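Local coordinates for protein fructuronate-tagaturonate epimerase UxaE from Cohnella laeviribosi in complex with 1 glycerol (Cohnella laeviribosi, PDB 6IL9) that interconverts fructuronate and tagaturonate as an epimerase, probably using the zinc held in its TIM barrel, at residues I7-Y19 and Q32-A44. Sequence-based numbering, arbitrary orientation.
Sequences IIERLAAGQVHVY and QMIKAEGRKYLVA
Ile34 packs against Ile7 and Val16, its CD1 touching Ile7 CG2 at 3.6 Å and Val16 CG1 at 3.8 Å. Its CG1 sits between backbone N and carbonyl carbon (chi1 65°), which sends CD1 to these two partners and leaves CG2 for Leu11 and Val18. Next to it, the Ile7 and Tyr41 side chains cross at about a right angle, Ile7 CD1 touching Tyr41 CE2, and Leu11 CD2 meets Val43 CG1 tip to tip at 3.9 Å, so one apolar layer joins helix and sheet.

At the hairpin turn this layer gives way to charge. Arg10 grips Glu37 end-on: NH2 donates to OE2 at 2.7 Å, nearly in the guanidinium plane, and NH1 reaches OE1 at 2.9 Å along a more bent path, the two flat groups being turned 55° apart. A leucine in place of Arg10 would probably leave the Glu37 carboxylate without its positive mate and free to swing off the helix.

Beyond the loop, Tyr19 N donates to Met33 O (3.0 Å) and Lys35 N to His17 O (3.0 Å), bringing the chain alongside strand 29-36. The Tyr19 ring turns an edge to the Met33 carbonyl, with Met33 SD oblique to it in a Met-aromatic contact. Its hydroxyl packs on Lys40 CE and Lys35 CD and hydrogen-bonds to Glu469, which also pairs with Lys35 NZ. The whole is an N-terminal helix laid against one face of an antiparallel sheet, a small alpha+beta unit distinct from the TIM barrel that carries the zinc.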
ATOM      1  N   ILE A   7       7.754 -10.786 -34.075  1.00 25.75           N
ATOM      2  CA  ILE A   7       8.011  -9.618 -33.234  1.00 23.46           C
ATOM      3  C   ILE A   7       9.426  -9.095 -33.451  1.00 24.76           C
ATOM      4  O   ILE A   7       9.644  -7.890 -33.622  1.00 23.41           O
ATOM      5  CB  ILE A   7       7.761  -9.967 -31.757  1.00 24.95           C
ATOM      6  CG1 ILE A   7       6.278 -10.254 -31.537  1.00 25.46           C
ATOM      7  CG2 ILE A   7       8.270  -8.853 -30.843  1.00 24.74           C
ATOM      8  CD1 ILE A   7       5.995 -11.036 -30.265  1.00 26.66           C
ATOM      9  N   ILE A   8      10.408  -9.998 -33.444  1.00 24.98           N
ATOM     10  CA  ILE A   8      11.803  -9.588 -33.595  1.00 24.81           C
ATOM     11  C   ILE A   8      12.023  -8.915 -34.945  1.00 25.73           C
ATOM     12  O   ILE A   8      12.717  -7.894 -35.040  1.00 25.49           O
ATOM     13  CB  ILE A   8      12.732 -10.801 -33.400  1.00 27.31           C
ATOM     14  CG1 ILE A   8      12.714 -11.250 -31.936  1.00 29.40           C
ATOM     15  CG2 ILE A   8      14.151 -10.466 -33.835  1.00 31.31           C
ATOM     16  CD1 ILE A   8      13.218 -12.663 -31.725  1.00 30.45           C
ATOM     17  N   GLU A   9      11.422  -9.458 -36.006  1.00 25.23           N
ATOM     18  CA  GLU A   9      11.595  -8.861 -37.327  1.00 26.83           C
ATOM     19  C   GLU A   9      10.921  -7.496 -37.406  1.00 26.19           C
ATOM     20  O   GLU A   9      11.503  -6.545 -37.939  1.00 26.93           O
ATOM     21  CB  GLU A   9      11.061  -9.811 -38.405  1.00 28.91           C
ATOM     22  CG  GLU A   9      12.074 -10.900 -38.763  1.00 36.14           C
ATOM     23  CD  GLU A   9      11.478 -12.057 -39.555  1.00 39.03           C
ATOM     24  OE1 GLU A   9      12.201 -13.054 -39.778  1.00 41.90           O
ATOM     25  OE2 GLU A   9      10.294 -11.973 -39.950  1.00 39.49           O
ATOM     26  N   ARG A  10       9.713  -7.366 -36.842  1.00 23.45           N
ATOM     27  CA  ARG A  10       9.047  -6.067 -36.841  1.00 23.34           C
ATOM     28  C   ARG A  10       9.779  -5.056 -35.964  1.00 21.92           C
ATOM     29  O   ARG A  10       9.753  -3.852 -36.250  1.00 21.07           O
ATOM     30  CB  ARG A  10       7.599  -6.220 -36.385  1.00 25.59           C
ATOM     31  CG  ARG A  10       6.747  -6.902 -37.433  1.00 25.95           C
ATOM     32  CD  ARG A  10       5.330  -7.073 -36.984  1.00 29.16           C
ATOM     33  NE  ARG A  10       5.164  -8.165 -36.039  1.00 33.97           N
ATOM     34  CZ  ARG A  10       4.606  -8.029 -34.840  1.00 34.51           C
ATOM     35  NH1 ARG A  10       4.179  -6.843 -34.435  1.00 36.94           N
ATOM     36  NH2 ARG A  10       4.463  -9.085 -34.049  1.00 33.41           N
ATOM     37  N   LEU A  11      10.414  -5.518 -34.890  1.00 21.86           N
ATOM     38  CA  LEU A  11      11.236  -4.624 -34.083  1.00 23.26           C
ATOM     39  C   LEU A  11      12.390  -4.073 -34.911  1.00 27.25           C
ATOM     40  O   LEU A  11      12.670  -2.868 -34.886  1.00 26.90           O
ATOM     41  CB  LEU A  11      11.754  -5.368 -32.853  1.00 23.23           C
ATOM     42  CG  LEU A  11      12.724  -4.589 -31.964  1.00 27.17           C
ATOM     43  CD1 LEU A  11      12.043  -3.353 -31.401  1.00 25.99           C
ATOM     44  CD2 LEU A  11      13.221  -5.475 -30.846  1.00 25.52           C
ATOM     45  N   ALA A  12      13.062  -4.950 -35.662  1.00 26.24           N
ATOM     46  CA  ALA A  12      14.137  -4.505 -36.545  1.00 28.06           C
ATOM     47  C   ALA A  12      13.632  -3.482 -37.553  1.00 28.44           C
ATOM     48  O   ALA A  12      14.343  -2.523 -37.884  1.00 30.90           O
ATOM     49  CB  ALA A  12      14.760  -5.709 -37.256  1.00 27.33           C
ATOM     50  N   ALA A  13      12.399  -3.654 -38.038  1.00 26.49           N
ATOM     51  CA  ALA A  13      11.808  -2.744 -39.011  1.00 23.36           C
ATOM     52  C   ALA A  13      11.246  -1.479 -38.384  1.00 26.73           C
ATOM     53  O   ALA A  13      10.709  -0.634 -39.109  1.00 25.04           O
ATOM     54  CB  ALA A  13      10.697  -3.447 -39.796  1.00 24.87           C
ATOM     55  N   GLY A  14      11.343  -1.322 -37.065  1.00 24.32           N
ATOM     56  CA  GLY A  14      10.841  -0.119 -36.442  1.00 24.75           C
ATOM     57  C   GLY A  14       9.344  -0.070 -36.261  1.00 23.10           C
ATOM     58  O   GLY A  14       8.783   1.023 -36.131  1.00 26.49           O
ATOM     59  N   GLN A  15       8.678  -1.221 -36.225  1.00 24.24           N
ATOM     60  CA  GLN A  15       7.223  -1.285 -36.161  1.00 24.40           C
ATOM     61  C   GLN A  15       6.710  -1.745 -34.799  1.00 22.02           C
ATOM     62  O   GLN A  15       5.514  -2.015 -34.655  1.00 22.79           O
ATOM     63  CB  GLN A  15       6.698  -2.198 -37.276  1.00 22.67           C
ATOM     64  CG  GLN A  15       6.999  -1.649 -38.680  1.00 23.94           C
ATOM     65  CD  GLN A  15       7.114  -2.733 -39.750  1.00 28.45           C
ATOM     66  OE1 GLN A  15       7.065  -3.928 -39.454  1.00 25.67           O
ATOM     67  NE2 GLN A  15       7.271  -2.309 -41.003  1.00 29.86           N
ATOM     68  N   VAL A  16       7.578  -1.817 -33.793  1.00 22.97           N
ATOM     69  CA  VAL A  16       7.222  -2.290 -32.459  1.00 21.28           C
ATOM     70  C   VAL A  16       7.533  -1.192 -31.451  1.00 25.23           C
ATOM     71  O   VAL A  16       8.598  -0.569 -31.513  1.00 24.01           O
ATOM     72  CB  VAL A  16       7.993  -3.580 -32.109  1.00 22.57           C
ATOM     73  CG1 VAL A  16       7.823  -3.937 -30.641  1.00 21.36           C
ATOM     74  CG2 VAL A  16       7.525  -4.724 -32.989  1.00 23.76           C
ATOM     75  N   HIS A  17       6.613  -0.974 -30.507  1.00 23.04           N
ATOM     76  CA  HIS A  17       6.823   0.046 -29.488  1.00 25.10           C
ATOM     77  C   HIS A  17       7.977  -0.328 -28.563  1.00 22.59           C
ATOM     78  O   HIS A  17       7.990  -1.414 -27.974  1.00 18.55           O
ATOM     79  CB  HIS A  17       5.553   0.255 -28.665  1.00 25.64           C
ATOM     80  CG  HIS A  17       5.684   1.350 -27.655  1.00 27.83           C
ATOM     81  ND1 HIS A  17       5.827   2.676 -28.010  1.00 32.27           N
ATOM     82  CD2 HIS A  17       5.740   1.315 -26.302  1.00 30.15           C
ATOM     83  CE1 HIS A  17       5.944   3.411 -26.918  1.00 37.25           C
ATOM     84  NE2 HIS A  17       5.893   2.610 -25.869  1.00 34.36           N
ATOM     85  N   VAL A  18       8.936   0.585 -28.418  1.00 21.05           N
ATOM     86  CA  VAL A  18      10.066   0.436 -27.506  1.00 23.16           C
ATOM     87  C   VAL A  18       9.889   1.448 -26.387  1.00 21.48           C
ATOM     88  O   VAL A  18       9.615   2.625 -26.649  1.00 22.21           O
ATOM     89  CB  VAL A  18      11.413   0.661 -28.216  1.00 24.96           C
ATOM     90  CG1 VAL A  18      12.561   0.556 -27.224  1.00 26.60           C
ATOM     91  CG2 VAL A  18      11.592  -0.338 -29.338  1.00 24.88           C
ATOM     92  N   TYR A  19      10.039   0.994 -25.153  1.00 21.47           N
ATOM     93  CA  TYR A  19       9.948   1.911 -24.029  1.00 22.89           C
ATOM     94  C   TYR A  19      11.270   2.661 -23.924  1.00 21.37           C
ATOM     95  O   TYR A  19      12.305   2.034 -23.690  1.00 21.53           O
ATOM     96  CB  TYR A  19       9.621   1.158 -22.748  1.00 19.62           C
ATOM     97  CG  TYR A  19       8.201   0.616 -22.750  1.00 19.41           C
ATOM     98  CD1 TYR A  19       7.119   1.456 -22.514  1.00 20.95           C
ATOM     99  CD2 TYR A  19       7.944  -0.724 -23.017  1.00 17.68           C
ATOM    100  CE1 TYR A  19       5.809   0.966 -22.529  1.00 22.10           C
ATOM    101  CE2 TYR A  19       6.645  -1.226 -23.026  1.00 20.04           C
ATOM    102  CZ  TYR A  19       5.582  -0.374 -22.783  1.00 23.23           C
ATOM    103  OH  TYR A  19       4.293  -0.864 -22.794  1.00 23.51           O
ATOM    104  N   GLN A  32      16.310  -4.185 -23.501  1.00 25.02           N
ATOM    105  CA  GLN A  32      15.279  -3.156 -23.511  1.00 22.46           C
ATOM    106  C   GLN A  32      13.931  -3.838 -23.358  1.00 19.23           C
ATOM    107  O   GLN A  32      13.826  -5.061 -23.443  1.00 19.22           O
ATOM    108  CB  GLN A  32      15.321  -2.329 -24.798  1.00 23.34           C
ATOM    109  CG  GLN A  32      14.963  -3.111 -26.040  1.00 26.02           C
ATOM    110  CD  GLN A  32      15.216  -2.312 -27.302  1.00 31.25           C
ATOM    111  OE1 GLN A  32      16.060  -1.412 -27.324  1.00 35.59           O
ATOM    112  NE2 GLN A  32      14.479  -2.623 -28.357  1.00 30.55           N
ATOM    113  N   MET A  33      12.896  -3.030 -23.120  1.00 17.65           N
ATOM    114  CA  MET A  33      11.525  -3.512 -23.017  1.00 17.49           C
ATOM    115  C   MET A  33      10.705  -2.984 -24.188  1.00 19.53           C
ATOM    116  O   MET A  33      10.890  -1.844 -24.630  1.00 19.27           O
ATOM    117  CB  MET A  33      10.877  -3.074 -21.695  1.00 16.57           C
ATOM    118  CG  MET A  33       9.554  -3.758 -21.398  1.00 22.29           C
ATOM    119  SD  MET A  33       8.860  -3.367 -19.752  1.00 21.68           S
ATOM    120  CE  MET A  33      10.406  -3.682 -18.809  1.00 11.03           C
ATOM    121  N   ILE A  34       9.801  -3.826 -24.688  1.00 18.04           N
ATOM    122  CA  ILE A  34       8.951  -3.502 -25.816  1.00 18.43           C
ATOM    123  C   ILE A  34       7.525  -3.904 -25.474  1.00 19.03           C
ATOM    124  O   ILE A  34       7.264  -4.580 -24.478  1.00 18.97           O
ATOM    125  CB  ILE A  34       9.398  -4.216 -27.111  1.00 18.76           C
ATOM    126  CG1 ILE A  34       9.239  -5.730 -26.944  1.00 22.44           C
ATOM    127  CG2 ILE A  34      10.834  -3.852 -27.456  1.00 19.88           C
ATOM    128  CD1 ILE A  34       9.317  -6.509 -28.259  1.00 23.38           C
ATOM    129  N   LYS A  35       6.600  -3.502 -26.338  1.00 19.86           N
ATOM    130  CA  LYS A  35       5.233  -3.992 -26.253  1.00 19.99           C
ATOM    131  C   LYS A  35       4.791  -4.417 -27.641  1.00 20.61           C
ATOM    132  O   LYS A  35       4.910  -3.637 -28.588  1.00 19.09           O
ATOM    133  CB  LYS A  35       4.284  -2.932 -25.699  1.00 22.54           C
ATOM    134  CG  LYS A  35       2.878  -3.476 -25.479  1.00 23.19           C
ATOM    135  CD  LYS A  35       2.035  -2.475 -24.728  1.00 25.05           C
ATOM    136  CE  LYS A  35       0.647  -3.017 -24.437  1.00 25.16           C
ATOM    137  NZ  LYS A  35      -0.154  -1.932 -23.797  1.00 28.53           N
ATOM    138  N   ALA A  36       4.304  -5.655 -27.759  1.00 20.16           N
ATOM    139  CA  ALA A  36       3.802  -6.171 -29.029  1.00 21.17           C
ATOM    140  C   ALA A  36       2.542  -6.990 -28.800  1.00 24.44           C
ATOM    141  O   ALA A  36       2.518  -7.860 -27.927  1.00 24.43           O
ATOM    142  CB  ALA A  36       4.858  -7.028 -29.734  1.00 22.77           C
ATOM    143  N   GLU A  37       1.508  -6.718 -29.598  1.00 26.35           N
ATOM    144  CA  GLU A  37       0.249  -7.466 -29.543  1.00 29.85           C
ATOM    145  C   GLU A  37      -0.313  -7.494 -28.126  1.00 27.38           C
ATOM    146  O   GLU A  37      -0.740  -8.534 -27.625  1.00 33.22           O
ATOM    147  CB  GLU A  37       0.424  -8.887 -30.083  1.00 33.70           C
ATOM    148  CG  GLU A  37       0.548  -8.956 -31.591  1.00 36.33           C
ATOM    149  CD  GLU A  37       1.890  -8.464 -32.064  1.00 36.07           C
ATOM    150  OE1 GLU A  37       1.959  -7.331 -32.586  1.00 39.28           O
ATOM    151  OE2 GLU A  37       2.884  -9.197 -31.882  1.00 40.96           O
ATOM    152  N   GLY A  38      -0.283  -6.341 -27.466  1.00 26.11           N
ATOM    153  CA  GLY A  38      -0.884  -6.195 -26.154  1.00 30.65           C
ATOM    154  C   GLY A  38      -0.095  -6.773 -25.003  1.00 29.61           C
ATOM    155  O   GLY A  38      -0.616  -6.818 -23.882  1.00 32.37           O
ATOM    156  N   ARG A  39       1.140  -7.219 -25.235  1.00 26.47           N
ATOM    157  CA  ARG A  39       1.955  -7.809 -24.187  1.00 22.95           C
ATOM    158  C   ARG A  39       3.350  -7.196 -24.190  1.00 23.01           C
ATOM    159  O   ARG A  39       3.910  -6.914 -25.252  1.00 21.71           O
ATOM    160  CB  ARG A  39       2.057  -9.325 -24.361  1.00 28.34           C
ATOM    161  CG  ARG A  39       2.752 -10.011 -23.203  1.00 32.41           C
ATOM    162  CD  ARG A  39       3.256 -11.374 -23.608  1.00 36.61           C
ATOM    163  NE  ARG A  39       2.208 -12.379 -23.509  1.00 40.59           N
ATOM    164  CZ  ARG A  39       1.887 -13.014 -22.386  1.00 46.29           C
ATOM    165  NH1 ARG A  39       2.538 -12.749 -21.258  1.00 43.78           N
ATOM    166  NH2 ARG A  39       0.914 -13.917 -22.393  1.00 50.68           N
ATOM    167  N   LYS A  40       3.910  -7.002 -23.000  1.00 22.23           N
ATOM    168  CA  LYS A  40       5.273  -6.512 -22.855  1.00 22.10           C
ATOM    169  C   LYS A  40       6.289  -7.653 -22.900  1.00 20.83           C
ATOM    170  O   LYS A  40       5.997  -8.787 -22.518  1.00 22.13           O
ATOM    171  CB  LYS A  40       5.417  -5.743 -21.540  1.00 19.46           C
ATOM    172  CG  LYS A  40       4.559  -4.480 -21.472  1.00 19.25           C
ATOM    173  CD  LYS A  40       4.722  -3.759 -20.127  1.00 22.87           C
ATOM    174  CE  LYS A  40       3.884  -2.489 -20.089  1.00 24.25           C
ATOM    175  NZ  LYS A  40       3.990  -1.773 -18.775  1.00 23.79           N
ATOM    176  N   TYR A  41       7.498  -7.333 -23.371  1.00 20.75           N
ATOM    177  CA  TYR A  41       8.606  -8.283 -23.445  1.00 20.04           C
ATOM    178  C   TYR A  41       9.925  -7.586 -23.141  1.00 19.01           C
ATOM    179  O   TYR A  41      10.068  -6.380 -23.335  1.00 20.97           O
ATOM    180  CB  TYR A  41       8.747  -8.923 -24.836  1.00 19.31           C
ATOM    181  CG  TYR A  41       7.556  -9.707 -25.321  1.00 21.31           C
ATOM    182  CD1 TYR A  41       7.422 -11.058 -25.025  1.00 24.16           C
ATOM    183  CD2 TYR A  41       6.583  -9.103 -26.109  1.00 20.34           C
ATOM    184  CE1 TYR A  41       6.327 -11.785 -25.480  1.00 28.16           C
ATOM    185  CE2 TYR A  41       5.493  -9.810 -26.560  1.00 24.91           C
ATOM    186  CZ  TYR A  41       5.372 -11.152 -26.253  1.00 28.61           C
ATOM    187  OH  TYR A  41       4.277 -11.848 -26.715  1.00 31.85           O
ATOM    188  N   LEU A  42      10.904  -8.379 -22.685  1.00 21.20           N
ATOM    189  CA  LEU A  42      12.309  -7.989 -22.711  1.00 20.82           C
ATOM    190  C   LEU A  42      12.931  -8.463 -24.016  1.00 22.50           C
ATOM    191  O   LEU A  42      12.613  -9.553 -24.500  1.00 27.75           O
ATOM    192  CB  LEU A  42      13.097  -8.605 -21.552  1.00 24.56           C
ATOM    193  CG  LEU A  42      12.804  -8.309 -20.093  1.00 28.03           C
ATOM    194  CD1 LEU A  42      13.844  -9.029 -19.234  1.00 25.16           C
ATOM    195  CD2 LEU A  42      12.828  -6.811 -19.851  1.00 28.03           C
ATOM    196  N   VAL A  43      13.823  -7.648 -24.571  1.00 21.97           N
ATOM    197  CA  VAL A  43      14.611  -7.998 -25.754  1.00 22.16           C
ATOM    198  C   VAL A  43      16.077  -7.853 -25.385  1.00 25.66           C
ATOM    199  O   VAL A  43      16.529  -6.750 -25.050  1.00 25.52           O
ATOM    200  CB  VAL A  43      14.271  -7.114 -26.967  1.00 24.42           C
ATOM    201  CG1 VAL A  43      15.117  -7.510 -28.167  1.00 28.48           C
ATOM    202  CG2 VAL A  43      12.790  -7.197 -27.305  1.00 26.05           C
ATOM    203  N   ALA A  44      16.823  -8.952 -25.468  1.00 26.34           N
ATOM    204  CA  ALA A  44      18.242  -8.969 -25.147  1.00 24.93           C
ATOM    205  C   ALA A  44      19.064  -9.210 -26.410  1.00 28.72           C
ATOM    206  O   ALA A  44      18.626  -9.908 -27.330  1.00 27.77           O
ATOM    207  CB  ALA A  44      18.546 -10.048 -24.105  1.00 26.31           C
TER